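Local coordinates for quinoline 2-oxidoreductase large subunit (Pseudomonas putida, PDB 1T3Q), which carries the molybdenum centre and pterin cytosine dinucleotide of a molybdenum hydroxylase that oxidises quinoline at its 2-position, at the interface of chains A and B and the interface of chains C and A. Residues are numbered along the deposited sequence; one frame, centred on the assembly and turned at random. Chains: chain A/B, quinoline 2-oxidoreductase large subunit; chain C, quinoline 2-oxidoreductase small subunit.

The three contacts share no residue, but all involve chain A, which meets its own copy at contact 1 and the iron-sulfur small subunit at contacts 2 and 3. Contact 1 lies about 43 Å from contact 2 and about 28 Å from contact 3, measured between the centres of their C-alpha atoms. By the same measure contacts 2 and 3 are about 23 Å apart; they hold two different regions of chain C, helix 130-136 with C:Tyr147, and helix 31-39 with the loop after it. Chain A thus holds the small subunit at separated points while pairing with chain B elsewhere.

Contact 1: the interface of chains A and B. Residues chain A 230, 242, 536-537; chain B 490, 492, 498.
A:Arg230, on helix 226-237, meets B:Asp492 in a salt bridge across the interface of the two large subunits. Its chain runs extended, with CG anti to the backbone N (chi1 173°), and brings both terminal nitrogens to one carboxylate oxygen: NH2 bonds to OD1 of B:Asp492 at 3.0 Å, while the bond from NH1 is weak. The guanidinium and carboxylate planes stand 67° apart, and NH2 comes from above the carboxylate plane. From the opposite face, NE of B:Arg490 bonds to the same OD1 at 2.8 Å, so OD1 lies between two arginines, whose charges the carboxylate would probably offset in part. Its other oxygen, OD2, takes the hydroxyl OG1 of B:Thr498 on its syn lone pair at 2.7 Å, which fixes the carboxylate's rotation.

The grip on backbone comes from B:Arg490, which bends at chi3 (68°) and meets the carbonyl O of A:Thr536 end-on, with NH1 at 2.8 Å and NH2 bonding to the same oxygen. NH2 also sits over a face of the A:Arg230 guanidinium, near its rim.

Through water, OG1 of B:Thr498 reaches the carbonyl O of A:His242. Repeated by the two-fold axis of the deposited assembly, this charged network joins the two large subunits, probably also in the enzyme.

Contact 2: the interface of chains C and A. Residues chain C 134, 137-138, 147, 151; chain A 714-716, 719.
This is a heteromeric interface between the [2Fe-2S] small subunit and the molybdenum-binding large subunit of a xanthine dehydrogenase family enzyme, and it holds chain C against the chain A segment 714-719. The chain C residues belong to its [2Fe-2S] binding domain, in helix 130-136, the 3-10 helix 137-139 and C:Tyr147 with helix 148-154 that follows it.

A:Thr716 sits between helix 130-136 and the C:Tyr147 ring. Its OG1 lies between the backbone N and the carbonyl carbon (chi1 48°) and donates to the carbonyl O of C:Arg134, in the carbonyl plane and on a lone pair. The same torsion sets CG2 beside the backbone N, 3.4 Å from CD1 of the C:Tyr147 ring.

C:Arg134 returns the bond along its extended chain: NH1 donates to the carbonyl O of A:Thr716 at 2.9 Å, again on a lone pair, with the acceptor close to the guanidinium plane. CG1 of C:Ile151 lies over the centre of one guanidinium face.

C:Tyr147 lays one ring face against the A:Thr715-A:Thr716 backbone, the amide N of A:Thr716 offset toward the rim. At the ring's edge its phenol OH donates to the carbonyl O of A:Pro714 at 2.6 Å. A water 2.9 Å from the amide N of A:Thr716 links it to the carbonyl O of C:Met137.

Contact 3: the interface of chains C and A. Residues chain C 36, 42-43, 45; chain A 29, 31, 33, 35-36.
C:Lys45 and A:Tyr33 form the modest apolar centre, the lysine's CE lying 3.6 Å from CE1 of the ring while the two side chains run at about a right angle. Close by, CB of C:Thr42 packs against the carboxylate carbon CG of A:Asp36 at 3.8 Å, and the CA atoms of C:Gly43 and A:Gly29 meet backbone to backbone.

Farther out, the lysine bends at chi2 (-56°) and then runs extended, carrying its terminal nitrogen NZ past the tyrosine to a salt bridge with OD2 of A:Asp36 at 2.8 Å. NZ approaches on the syn side, 32° out of the carboxylate plane, and also donates to the carbonyl O of C:Thr42 within its own chain. The backbone N of A:Tyr33 reaches OD2 from the opposite face at 2.9 Å, so this oxygen is held from both sides.

The other carboxylate oxygen, OD1, is gripped end-on by C:Arg36 of helix 31-39. Its NH2 donates to OD1 at 2.8 Å and NH1 donates to the same atom, both nearly along the carboxylate C-O bond, although the two flat groups are turned 45° apart. The bend at chi3 of the arginine directs this pair toward A:Asp36.

At the rim a water joins OG1 of C:Thr42 to the carbonyl oxygens of A:Gly29 and A:Gly31, lying 2.6 Å from O of A:Gly29. Two basic side chains of the iron-sulfur subunit thus converge on A:Asp36 and so help dock the small subunit on the N-terminal part of the large subunit.

Contact 1: the interface of chains A and B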
loop_
_atom_site.group_PDB
_atom_site.type_symbol
_atom_site.label_atom_id
_atom_site.label_comp_id
_atom_site.label_asym_id
_atom_site.label_seq_id
_atom_site.Cartn_x
_atom_site.Cartn_y
_atom_site.Cartn_z
ATOM N N ARG A 230 12.753 7.677 -10.959
ATOM C CA ARG A 230 12.984 6.241 -11.058
ATOM C C ARG A 230 14.217 5.935 -11.910
ATOM O O ARG A 230 15.091 5.171 -11.502
ATOM C CB ARG A 230 11.757 5.548 -11.659
ATOM C CG ARG A 230 11.954 4.057 -11.962
ATOM C CD ARG A 230 10.673 3.455 -12.492
ATOM N NE ARG A 230 10.799 2.051 -12.897
ATOM C CZ ARG A 230 10.755 1.629 -14.160
ATOM N NH1 ARG A 230 10.865 0.335 -14.434
ATOM N NH2 ARG A 230 10.609 2.500 -15.150
ATOM N N HIS A 242 13.928 -1.908 -13.581
ATOM C CA HIS A 242 12.663 -2.618 -13.472
ATOM C C HIS A 242 12.351 -3.042 -12.041
ATOM O O HIS A 242 11.217 -3.397 -11.728
ATOM C CB HIS A 242 12.663 -3.843 -14.391
ATOM C CG HIS A 242 13.773 -4.808 -14.117
ATOM N ND1 HIS A 242 13.555 -6.152 -13.912
ATOM C CD2 HIS A 242 15.114 -4.631 -14.051
ATOM C CE1 HIS A 242 14.715 -6.763 -13.736
ATOM N NE2 HIS A 242 15.675 -5.861 -13.818
ATOM N N THR A 536 4.867 4.467 -11.128
ATOM C CA THR A 536 5.622 4.219 -12.350
ATOM C C THR A 536 5.439 2.785 -12.859
ATOM O O THR A 536 6.143 2.346 -13.774
ATOM C CB THR A 536 7.125 4.484 -12.139
ATOM O OG1 THR A 536 7.608 3.672 -11.060
ATOM C CG2 THR A 536 7.366 5.947 -11.811
ATOM N N LYS A 537 4.498 2.053 -12.271
ATOM C CA LYS A 537 4.237 0.680 -12.701
ATOM C C LYS A 537 3.790 0.627 -14.158
ATOM O O LYS A 537 3.983 -0.381 -14.842
ATOM C CB LYS A 537 3.158 0.033 -11.833
ATOM C CG LYS A 537 3.661 -0.568 -10.533
ATOM C CD LYS A 537 2.508 -1.276 -9.850
ATOM C CE LYS A 537 2.971 -2.381 -8.942
ATOM N NZ LYS A 537 1.793 -3.134 -8.418
ATOM N N ARG B 490 6.289 -3.204 -21.170
ATOM C CA ARG B 490 6.976 -1.934 -21.306
ATOM C C ARG B 490 8.476 -2.158 -21.273
ATOM O O ARG B 490 8.995 -2.833 -20.380
ATOM C CB ARG B 490 6.617 -0.963 -20.173
ATOM C CG ARG B 490 7.428 0.349 -20.231
ATOM C CD ARG B 490 7.134 1.282 -19.061
ATOM N NE ARG B 490 7.620 0.729 -17.802
ATOM C CZ ARG B 490 7.122 1.038 -16.612
ATOM N NH1 ARG B 490 6.119 1.905 -16.515
ATOM N NH2 ARG B 490 7.607 0.456 -15.520
ATOM N N ASP B 492 11.700 -0.565 -20.443
ATOM C CA ASP B 492 12.177 0.576 -19.692
ATOM C C ASP B 492 13.369 1.213 -20.403
ATOM O O ASP B 492 14.126 0.530 -21.096
ATOM C CB ASP B 492 12.520 0.118 -18.271
ATOM C CG ASP B 492 11.300 -0.443 -17.540
ATOM O OD1 ASP B 492 10.375 0.346 -17.247
ATOM O OD2 ASP B 492 11.250 -1.667 -17.274
ATOM N N THR B 498 9.326 -4.448 -18.080
ATOM C CA THR B 498 8.261 -4.522 -17.083
ATOM C C THR B 498 7.030 -5.141 -17.724
ATOM O O THR B 498 6.495 -4.613 -18.700
ATOM C CB THR B 498 7.876 -3.127 -16.548
ATOM O OG1 THR B 498 9.030 -2.486 -15.992
ATOM C CG2 THR B 498 6.808 -3.254 -15.458
HETATM O O HOH W 1 9.464 -2.193 -13.278
#

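Contact 2: the interface of chains C and A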
loop_
_atom_site.group_PDB
_atom_site.type_symbol
_atom_site.label_atom_id
_atom_site.label_comp_id
_atom_site.label_asym_id
_atom_site.label_seq_id
_atom_site.Cartn_x
_atom_site.Cartn_y
_atom_site.Cartn_z
ATOM N N ARG C 134 -10.047 38.811 5.795
ATOM C CA ARG C 134 -8.646 38.925 5.397
ATOM C C ARG C 134 -7.767 39.237 6.606
ATOM O O ARG C 134 -6.645 38.740 6.712
ATOM C CB ARG C 134 -8.473 40.000 4.317
ATOM C CG ARG C 134 -8.908 39.540 2.918
ATOM C CD ARG C 134 -8.761 40.654 1.885
ATOM N NE ARG C 134 -9.164 40.246 0.538
ATOM C CZ ARG C 134 -8.414 39.521 -0.289
ATOM N NH1 ARG C 134 -7.210 39.113 0.086
ATOM N NH2 ARG C 134 -8.863 39.214 -1.497
ATOM N N MET C 137 -7.658 36.028 8.882
ATOM C CA MET C 137 -7.004 34.927 8.174
ATOM C C MET C 137 -5.546 35.244 7.825
ATOM O O MET C 137 -4.843 34.394 7.279
ATOM C CB MET C 137 -7.764 34.595 6.882
ATOM C CG MET C 137 -9.226 34.152 7.057
ATOM S SD MET C 137 -9.454 32.649 8.033
ATOM C CE MET C 137 -8.580 31.419 7.008
ATOM N N SER C 138 -5.086 36.448 8.157
ATOM C CA SER C 138 -3.718 36.859 7.829
ATOM C C SER C 138 -2.629 36.016 8.488
ATOM O O SER C 138 -1.449 36.151 8.154
ATOM C CB SER C 138 -3.498 38.341 8.172
ATOM O OG SER C 138 -3.498 38.573 9.567
ATOM N N TYR C 147 -5.446 33.517 -2.169
ATOM C CA TYR C 147 -6.422 33.878 -1.128
ATOM C C TYR C 147 -7.827 34.354 -1.473
ATOM O O TYR C 147 -8.746 34.146 -0.678
ATOM C CB TYR C 147 -5.826 34.937 -0.204
ATOM C CG TYR C 147 -4.536 34.540 0.466
ATOM C CD1 TYR C 147 -4.517 33.583 1.475
ATOM C CD2 TYR C 147 -3.335 35.136 0.095
ATOM C CE1 TYR C 147 -3.322 33.229 2.110
ATOM C CE2 TYR C 147 -2.138 34.793 0.720
ATOM C CZ TYR C 147 -2.139 33.844 1.724
ATOM O OH TYR C 147 -0.960 33.530 2.356
ATOM N N ILE C 151 -11.535 33.798 0.772
ATOM C CA ILE C 151 -12.337 34.892 1.320
ATOM C C ILE C 151 -13.761 34.704 0.787
ATOM O O ILE C 151 -14.740 34.865 1.522
ATOM C CB ILE C 151 -11.805 36.277 0.873
ATOM C CG1 ILE C 151 -10.320 36.417 1.226
ATOM C CG2 ILE C 151 -12.601 37.397 1.547
ATOM C CD1 ILE C 151 -9.999 36.267 2.702
ATOM N N PRO A 714 3.560 36.346 0.746
ATOM C CA PRO A 714 2.276 37.037 0.863
ATOM C C PRO A 714 1.179 36.405 1.710
ATOM O O PRO A 714 1.013 35.186 1.766
ATOM C CB PRO A 714 1.855 37.256 -0.596
ATOM C CG PRO A 714 2.683 36.285 -1.387
ATOM C CD PRO A 714 3.990 36.236 -0.656
ATOM N N THR A 715 0.434 37.280 2.377
ATOM C CA THR A 715 -0.680 36.883 3.226
ATOM C C THR A 715 -1.949 37.467 2.602
ATOM O O THR A 715 -1.896 38.132 1.567
ATOM C CB THR A 715 -0.546 37.476 4.630
ATOM O OG1 THR A 715 -0.686 38.900 4.548
ATOM C CG2 THR A 715 0.815 37.148 5.232
ATOM N N THR A 716 -3.086 37.214 3.243
ATOM C CA THR A 716 -4.371 37.729 2.781
ATOM C C THR A 716 -4.362 39.259 2.708
ATOM O O THR A 716 -5.197 39.861 2.030
ATOM C CB THR A 716 -5.493 37.322 3.751
ATOM O OG1 THR A 716 -5.070 37.605 5.089
ATOM C CG2 THR A 716 -5.823 35.847 3.623
ATOM N N VAL A 719 -2.355 40.451 -1.005
ATOM C CA VAL A 719 -2.949 40.218 -2.315
ATOM C C VAL A 719 -4.353 40.799 -2.396
ATOM O O VAL A 719 -5.219 40.476 -1.579
ATOM C CB VAL A 719 -3.009 38.702 -2.627
ATOM C CG1 VAL A 719 -3.307 38.479 -4.108
ATOM C CG2 VAL A 719 -1.692 38.039 -2.234
HETATM O O HOH W 2 -2.704 34.956 5.045
#

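Contact 3: the interface of chains C and A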
loop_
_atom_site.group_PDB
_atom_site.type_symbol
_atom_site.label_atom_id
_atom_site.label_comp_id
_atom_site.label_asym_id
_atom_site.label_seq_id
_atom_site.Cartn_x
_atom_site.Cartn_y
_atom_site.Cartn_z
ATOM N N ARG C 36 -0.755 13.573 14.910
ATOM C CA ARG C 36 -0.415 12.867 13.683
ATOM C C ARG C 36 0.150 11.466 13.863
ATOM O O ARG C 36 -0.367 10.504 13.294
ATOM C CB ARG C 36 0.591 13.693 12.871
ATOM C CG ARG C 36 0.095 15.070 12.429
ATOM C CD ARG C 36 1.241 15.866 11.812
ATOM N NE ARG C 36 1.972 15.052 10.841
ATOM C CZ ARG C 36 1.513 14.727 9.635
ATOM N NH1 ARG C 36 0.321 15.159 9.234
ATOM N NH2 ARG C 36 2.231 13.941 8.841
ATOM N N THR C 42 -3.704 12.421 10.849
ATOM C CA THR C 42 -2.781 13.190 10.024
ATOM C C THR C 42 -3.372 14.392 9.299
ATOM O O THR C 42 -2.695 15.018 8.483
ATOM C CB THR C 42 -2.068 12.271 8.991
ATOM O OG1 THR C 42 -3.042 11.579 8.200
ATOM C CG2 THR C 42 -1.197 11.247 9.708
ATOM N N GLY C 43 -4.623 14.735 9.599
ATOM C CA GLY C 43 -5.227 15.887 8.955
ATOM C C GLY C 43 -4.509 17.177 9.312
ATOM O O GLY C 43 -4.440 18.108 8.510
ATOM N N LYS C 45 -1.531 19.434 9.585
ATOM C CA LYS C 45 -0.273 19.490 8.841
ATOM C C LYS C 45 0.778 20.387 9.471
ATOM O O LYS C 45 0.461 21.326 10.202
ATOM C CB LYS C 45 -0.528 19.974 7.402
ATOM C CG LYS C 45 -1.618 19.225 6.632
ATOM C CD LYS C 45 -1.383 17.721 6.562
ATOM C CE LYS C 45 -2.428 17.051 5.685
ATOM N NZ LYS C 45 -2.411 15.568 5.803
ATOM N N GLY A 29 -9.202 16.187 5.915
ATOM C CA GLY A 29 -8.006 15.671 6.555
ATOM C C GLY A 29 -7.633 14.292 6.043
ATOM O O GLY A 29 -6.830 13.591 6.658
ATOM N N GLY A 31 -6.268 13.680 2.937
ATOM C CA GLY A 31 -5.330 13.734 1.835
ATOM C C GLY A 31 -4.198 12.860 2.337
ATOM O O GLY A 31 -4.077 12.660 3.543
ATOM N N TYR A 33 -0.314 12.833 2.107
ATOM C CA TYR A 33 0.951 13.427 1.693
ATOM C C TYR A 33 2.133 12.573 2.164
ATOM O O TYR A 33 1.968 11.648 2.959
ATOM C CB TYR A 33 1.064 14.858 2.228
ATOM C CG TYR A 33 -0.085 15.762 1.815
ATOM C CD1 TYR A 33 -1.320 15.699 2.465
ATOM C CD2 TYR A 33 0.068 16.690 0.780
ATOM C CE1 TYR A 33 -2.377 16.545 2.101
ATOM C CE2 TYR A 33 -0.980 17.538 0.405
ATOM C CZ TYR A 33 -2.198 17.462 1.074
ATOM O OH TYR A 33 -3.216 18.325 0.739
ATOM N N ALA A 35 4.597 12.931 4.328
ATOM C CA ALA A 35 4.818 12.804 5.766
ATOM C C ALA A 35 3.730 11.990 6.465
ATOM O O ALA A 35 3.912 11.550 7.600
ATOM C CB ALA A 35 4.929 14.194 6.405
ATOM N N ASP A 36 2.599 11.782 5.794
ATOM C CA ASP A 36 1.503 11.020 6.389
ATOM C C ASP A 36 1.688 9.517 6.235
ATOM O O ASP A 36 1.030 8.733 6.917
ATOM C CB ASP A 36 0.156 11.423 5.762
ATOM C CG ASP A 36 -0.093 12.918 5.827
ATOM O OD1 ASP A 36 0.393 13.544 6.788
ATOM O OD2 ASP A 36 -0.777 13.467 4.929
HETATM O O HOH W 3 -4.282 13.056 6.262
#